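PDB 4WBY: poly A polymerase from Aquifex aeolicus, which adds the terminal adenosine to tRNA ending in CC, using ATP, and so completes the 3' CCA end. Local coordinates for residues 1-14 with 126-138. Residues are numbered along the deposited sequence; the frame is centred on the assembly and turned at random.
With SO4 (sulfate ion), chain F; SO4 (sulfate ion), chain C.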
# COMPACT_ATOMS: atom_id res chain seq x y z
N ARG A 1 -26.50 7.28 -16.46
CA ARG A 1 -25.46 6.75 -17.33
C ARG A 1 -25.28 5.25 -17.09
O ARG A 1 -25.52 4.77 -15.98
CB ARG A 1 -24.12 7.46 -17.09
CG ARG A 1 -24.18 8.97 -17.20
CD ARG A 1 -22.79 9.58 -17.08
NE ARG A 1 -22.87 11.03 -17.01
CZ ARG A 1 -23.05 11.81 -18.07
NH1 ARG A 1 -23.15 11.26 -19.28
NH2 ARG A 1 -23.13 13.14 -17.93
N LYS A 2 -24.87 4.54 -18.13
CA LYS A 2 -24.56 3.12 -17.99
C LYS A 2 -23.13 2.80 -18.42
O LYS A 2 -22.56 3.45 -19.29
CB LYS A 2 -25.53 2.27 -18.82
CG LYS A 2 -26.96 2.29 -18.29
CD LYS A 2 -27.84 1.33 -19.06
CE LYS A 2 -29.22 1.23 -18.43
NZ LYS A 2 -30.14 0.42 -19.26
N ILE A 3 -22.56 1.79 -17.80
CA ILE A 3 -21.32 1.24 -18.33
C ILE A 3 -21.50 -0.22 -18.67
O ILE A 3 -22.43 -0.86 -18.19
CB ILE A 3 -20.13 1.40 -17.37
CG1 ILE A 3 -20.61 1.45 -15.92
CG2 ILE A 3 -19.32 2.63 -17.71
CD1 ILE A 3 -21.04 0.12 -15.40
N LYS A 4 -20.61 -0.75 -19.49
CA LYS A 4 -20.54 -2.19 -19.65
C LYS A 4 -19.72 -2.75 -18.50
O LYS A 4 -18.69 -2.19 -18.11
CB LYS A 4 -19.93 -2.58 -21.00
CG LYS A 4 -20.71 -2.08 -22.20
CD LYS A 4 -22.12 -2.65 -22.23
CE LYS A 4 -22.93 -2.04 -23.38
NZ LYS A 4 -22.23 -2.18 -24.68
N VAL A 5 -20.20 -3.84 -17.94
CA VAL A 5 -19.49 -4.53 -16.88
C VAL A 5 -18.28 -5.23 -17.52
O VAL A 5 -18.40 -5.80 -18.61
CB VAL A 5 -20.42 -5.53 -16.16
CG1 VAL A 5 -19.68 -6.33 -15.12
CG2 VAL A 5 -21.60 -4.78 -15.54
N PRO A 6 -17.10 -5.16 -16.88
CA PRO A 6 -15.93 -5.84 -17.45
C PRO A 6 -16.21 -7.31 -17.76
O PRO A 6 -16.94 -7.97 -17.02
CB PRO A 6 -14.88 -5.71 -16.34
CG PRO A 6 -15.23 -4.41 -15.69
CD PRO A 6 -16.74 -4.37 -15.68
N GLU A 7 -15.64 -7.79 -18.86
CA GLU A 7 -15.94 -9.14 -19.33
C GLU A 7 -15.63 -10.20 -18.29
O GLU A 7 -16.32 -11.21 -18.23
CB GLU A 7 -15.16 -9.43 -20.63
CG GLU A 7 -15.77 -8.77 -21.85
CD GLU A 7 -15.17 -9.28 -23.16
OE1 GLU A 7 -15.22 -8.53 -24.16
OE2 GLU A 7 -14.66 -10.42 -23.19
N ASN A 8 -14.61 -9.99 -17.46
CA ASN A 8 -14.25 -11.03 -16.50
C ASN A 8 -15.22 -11.11 -15.31
O ASN A 8 -15.21 -12.09 -14.57
CB ASN A 8 -12.81 -10.86 -16.00
CG ASN A 8 -12.64 -9.64 -15.13
OD1 ASN A 8 -13.14 -8.56 -15.45
ND2 ASN A 8 -11.91 -9.79 -14.02
N ILE A 9 -16.06 -10.09 -15.14
CA ILE A 9 -17.02 -10.01 -14.03
C ILE A 9 -18.46 -10.21 -14.52
O ILE A 9 -19.35 -10.49 -13.73
CB ILE A 9 -16.90 -8.62 -13.33
CG1 ILE A 9 -15.50 -8.43 -12.78
CG2 ILE A 9 -17.92 -8.44 -12.21
CD1 ILE A 9 -15.31 -7.05 -12.23
N GLU A 10 -18.68 -10.09 -15.82
CA GLU A 10 -20.02 -10.06 -16.40
C GLU A 10 -20.89 -11.27 -16.02
O GLU A 10 -22.04 -11.09 -15.60
CB GLU A 10 -19.91 -9.94 -17.92
CG GLU A 10 -21.16 -10.33 -18.71
CD GLU A 10 -22.24 -9.26 -18.71
OE1 GLU A 10 -22.08 -8.22 -18.04
OE2 GLU A 10 -23.27 -9.47 -19.40
N GLU A 11 -20.37 -12.48 -16.15
CA GLU A 11 -21.19 -13.66 -15.86
C GLU A 11 -21.69 -13.68 -14.42
O GLU A 11 -22.87 -13.92 -14.16
CB GLU A 11 -20.43 -14.95 -16.16
CG GLU A 11 -20.22 -15.23 -17.64
CD GLU A 11 -19.72 -16.65 -17.90
OE1 GLU A 11 -19.58 -17.43 -16.94
OE2 GLU A 11 -19.47 -16.97 -19.08
N ILE A 12 -20.80 -13.40 -13.48
CA ILE A 12 -21.18 -13.39 -12.07
C ILE A 12 -22.09 -12.20 -11.75
O ILE A 12 -23.06 -12.35 -11.01
CB ILE A 12 -19.93 -13.38 -11.16
CG1 ILE A 12 -19.21 -14.73 -11.22
CG2 ILE A 12 -20.30 -13.07 -9.71
CD1 ILE A 12 -20.07 -15.91 -10.77
N ALA A 13 -21.80 -11.03 -12.32
CA ALA A 13 -22.65 -9.87 -12.10
C ALA A 13 -24.10 -10.14 -12.54
O ALA A 13 -25.06 -9.85 -11.81
CB ALA A 13 -22.10 -8.66 -12.84
N ARG A 14 -24.26 -10.72 -13.73
CA ARG A 14 -25.59 -11.09 -14.22
C ARG A 14 -26.28 -12.04 -13.26
O ARG A 14 -27.46 -11.85 -12.92
CB ARG A 14 -25.49 -11.74 -15.61
CG ARG A 14 -25.09 -10.81 -16.74
CD ARG A 14 -26.23 -9.91 -17.18
NE ARG A 14 -25.81 -9.08 -18.30
CZ ARG A 14 -26.58 -8.19 -18.91
NH1 ARG A 14 -27.83 -8.02 -18.51
NH2 ARG A 14 -26.11 -7.47 -19.92
N ALA A 126 -21.79 3.25 -7.30
CA ALA A 126 -22.23 1.86 -7.43
C ALA A 126 -22.60 1.56 -8.87
O ALA A 126 -22.88 2.47 -9.66
CB ALA A 126 -23.41 1.58 -6.51
N ILE A 127 -22.59 0.28 -9.22
CA ILE A 127 -23.12 -0.19 -10.49
C ILE A 127 -24.25 -1.16 -10.21
O ILE A 127 -24.05 -2.17 -9.53
CB ILE A 127 -22.04 -0.89 -11.35
CG1 ILE A 127 -20.87 0.07 -11.62
CG2 ILE A 127 -22.64 -1.39 -12.66
CD1 ILE A 127 -19.60 -0.62 -12.09
N SER A 128 -25.44 -0.86 -10.72
CA SER A 128 -26.54 -1.80 -10.56
C SER A 128 -26.28 -3.08 -11.35
O SER A 128 -25.91 -3.02 -12.52
CB SER A 128 -27.86 -1.19 -11.03
OG SER A 128 -28.88 -2.16 -10.95
N VAL A 129 -26.50 -4.23 -10.73
CA VAL A 129 -26.50 -5.47 -11.49
C VAL A 129 -27.91 -6.04 -11.53
O VAL A 129 -28.13 -7.21 -11.86
CB VAL A 129 -25.49 -6.50 -10.92
CG1 VAL A 129 -24.07 -5.92 -11.03
CG2 VAL A 129 -25.83 -6.91 -9.49
N ASN A 130 -28.88 -5.19 -11.22
CA ASN A 130 -30.27 -5.64 -11.19
C ASN A 130 -30.89 -5.76 -12.57
O ASN A 130 -30.39 -5.18 -13.53
CB ASN A 130 -31.08 -4.71 -10.29
CG ASN A 130 -30.53 -4.69 -8.90
OD1 ASN A 130 -30.63 -5.69 -8.18
ND2 ASN A 130 -29.87 -3.58 -8.53
N LEU A 131 -31.96 -6.53 -12.66
CA LEU A 131 -32.49 -6.93 -13.95
C LEU A 131 -32.97 -5.77 -14.80
O LEU A 131 -32.82 -5.78 -16.01
CB LEU A 131 -33.64 -7.93 -13.79
CG LEU A 131 -33.29 -9.28 -13.16
CD1 LEU A 131 -34.53 -10.17 -13.12
CD2 LEU A 131 -32.16 -9.98 -13.93
N GLU A 132 -33.55 -4.75 -14.16
CA GLU A 132 -34.26 -3.73 -14.95
C GLU A 132 -33.37 -2.55 -15.34
O GLU A 132 -33.75 -1.77 -16.22
CB GLU A 132 -35.49 -3.24 -14.20
CG GLU A 132 -35.25 -2.04 -13.30
CD GLU A 132 -34.59 -2.40 -11.99
OE1 GLU A 132 -34.42 -3.61 -11.70
OE2 GLU A 132 -34.24 -1.46 -11.24
N ASP A 133 -32.21 -2.42 -14.72
CA ASP A 133 -31.32 -1.29 -15.01
C ASP A 133 -29.86 -1.72 -14.98
O ASP A 133 -28.99 -0.98 -14.53
CB ASP A 133 -31.56 -0.14 -14.02
CG ASP A 133 -31.11 -0.48 -12.61
OD1 ASP A 133 -31.00 -1.68 -12.29
OD2 ASP A 133 -30.85 0.47 -11.83
N TYR A 134 -29.60 -2.90 -15.50
CA TYR A 134 -28.27 -3.50 -15.44
C TYR A 134 -27.19 -2.59 -16.03
O TYR A 134 -27.33 -2.11 -17.16
CB TYR A 134 -28.27 -4.83 -16.16
CG TYR A 134 -26.98 -5.59 -16.05
CD1 TYR A 134 -26.00 -5.47 -17.03
CD2 TYR A 134 -26.73 -6.43 -14.97
CE1 TYR A 134 -24.81 -6.18 -16.95
CE2 TYR A 134 -25.55 -7.15 -14.88
CZ TYR A 134 -24.60 -7.02 -15.87
OH TYR A 134 -23.44 -7.74 -15.78
N GLY A 135 -26.12 -2.38 -15.26
CA GLY A 135 -25.00 -1.57 -15.70
C GLY A 135 -25.14 -0.08 -15.41
O GLY A 135 -24.23 0.68 -15.71
N THR A 136 -26.25 0.34 -14.80
CA THR A 136 -26.43 1.75 -14.46
C THR A 136 -25.41 2.20 -13.42
O THR A 136 -25.25 1.57 -12.38
CB THR A 136 -27.85 2.03 -13.93
OG1 THR A 136 -28.80 1.71 -14.96
CG2 THR A 136 -28.02 3.48 -13.54
N LEU A 137 -24.73 3.31 -13.72
CA LEU A 137 -23.82 3.93 -12.76
C LEU A 137 -24.63 4.79 -11.81
O LEU A 137 -25.28 5.75 -12.23
CB LEU A 137 -22.75 4.76 -13.47
CG LEU A 137 -21.73 5.46 -12.57
CD1 LEU A 137 -20.86 4.47 -11.82
CD2 LEU A 137 -20.88 6.38 -13.42
N ILE A 138 -24.62 4.41 -10.54
CA ILE A 138 -25.34 5.13 -9.50
C ILE A 138 -24.35 6.06 -8.82
O ILE A 138 -23.41 5.62 -8.16
CB ILE A 138 -25.97 4.16 -8.50
CG1 ILE A 138 -26.96 3.24 -9.23
CG2 ILE A 138 -26.66 4.92 -7.37
CD1 ILE A 138 -27.36 2.04 -8.44
S SO4 F . -13.27 -5.42 -20.30
O1 SO4 F . -13.52 -4.34 -19.35
O2 SO4 F . -12.63 -4.87 -21.50
O3 SO4 F . -12.40 -6.42 -19.68
O4 SO4 F . -14.53 -6.05 -20.69
S SO4 C . -22.73 13.62 -14.19
O1 SO4 C . -21.59 14.22 -13.50
O2 SO4 C . -23.06 14.43 -15.36
O3 SO4 C . -23.86 13.57 -13.27
O4 SO4 C . -22.37 12.26 -14.62
O HOH W 1 -27.08 7.09 -13.80
O HOH W 2 -29.11 -2.04 -19.09
O HOH W 3 -25.42 -1.90 -19.35
O HOH W 4 -28.64 -9.36 -13.67
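Tyr-134 OH donates to Glu-10 OE1 at 2.7 Å, meeting the carboxylate from above its plane. Ala-13 CB and Val-5 CG2 also touch this hydroxyl. The other carboxylate oxygen, Glu-10 OE2, takes a nearly straight salt bridge from Arg-14 NE at 2.8 Å. That bond lies in the guanidinium plane and helps fix its rotation. The guanidinium then lies flat on one face of the Tyr-134 ring, planes 11° apart, a cation-pi stack with Arg-14 CZ 3.6 Å from the ring centroid. The bend at chi2 (-76°) turns the Arg-14 chain over the ring, and CD adds a CH-pi contact. With an alanine at Tyr-134, which lacks the hydroxyl and the ring, Glu-10 OE1 would probably lose this mate and the Arg-14 guanidinium its stacking surface. In the nucleotidyltransferase head domain, strands 126-128 and 137-138 form an antiparallel hairpin at one edge of the sheet. The N-terminal segment joins it through a single bridge, Lys-2 with Thr-136. Leu-137 N donates to Arg-1 O at 2.8 Å, and Ile-3 N to Gly-135 O at 2.9 Å. Gly-135 sits in a type II turn from Asp-133 to Thr-136, where a CB would clash with Ile-3 O. Next to the bridge, Ile-3 CD1 packs on Ile-127 CG2 at 3.5 Å. Ile-127 also touches Val-34, a residue of the ATP site, as does Leu-137.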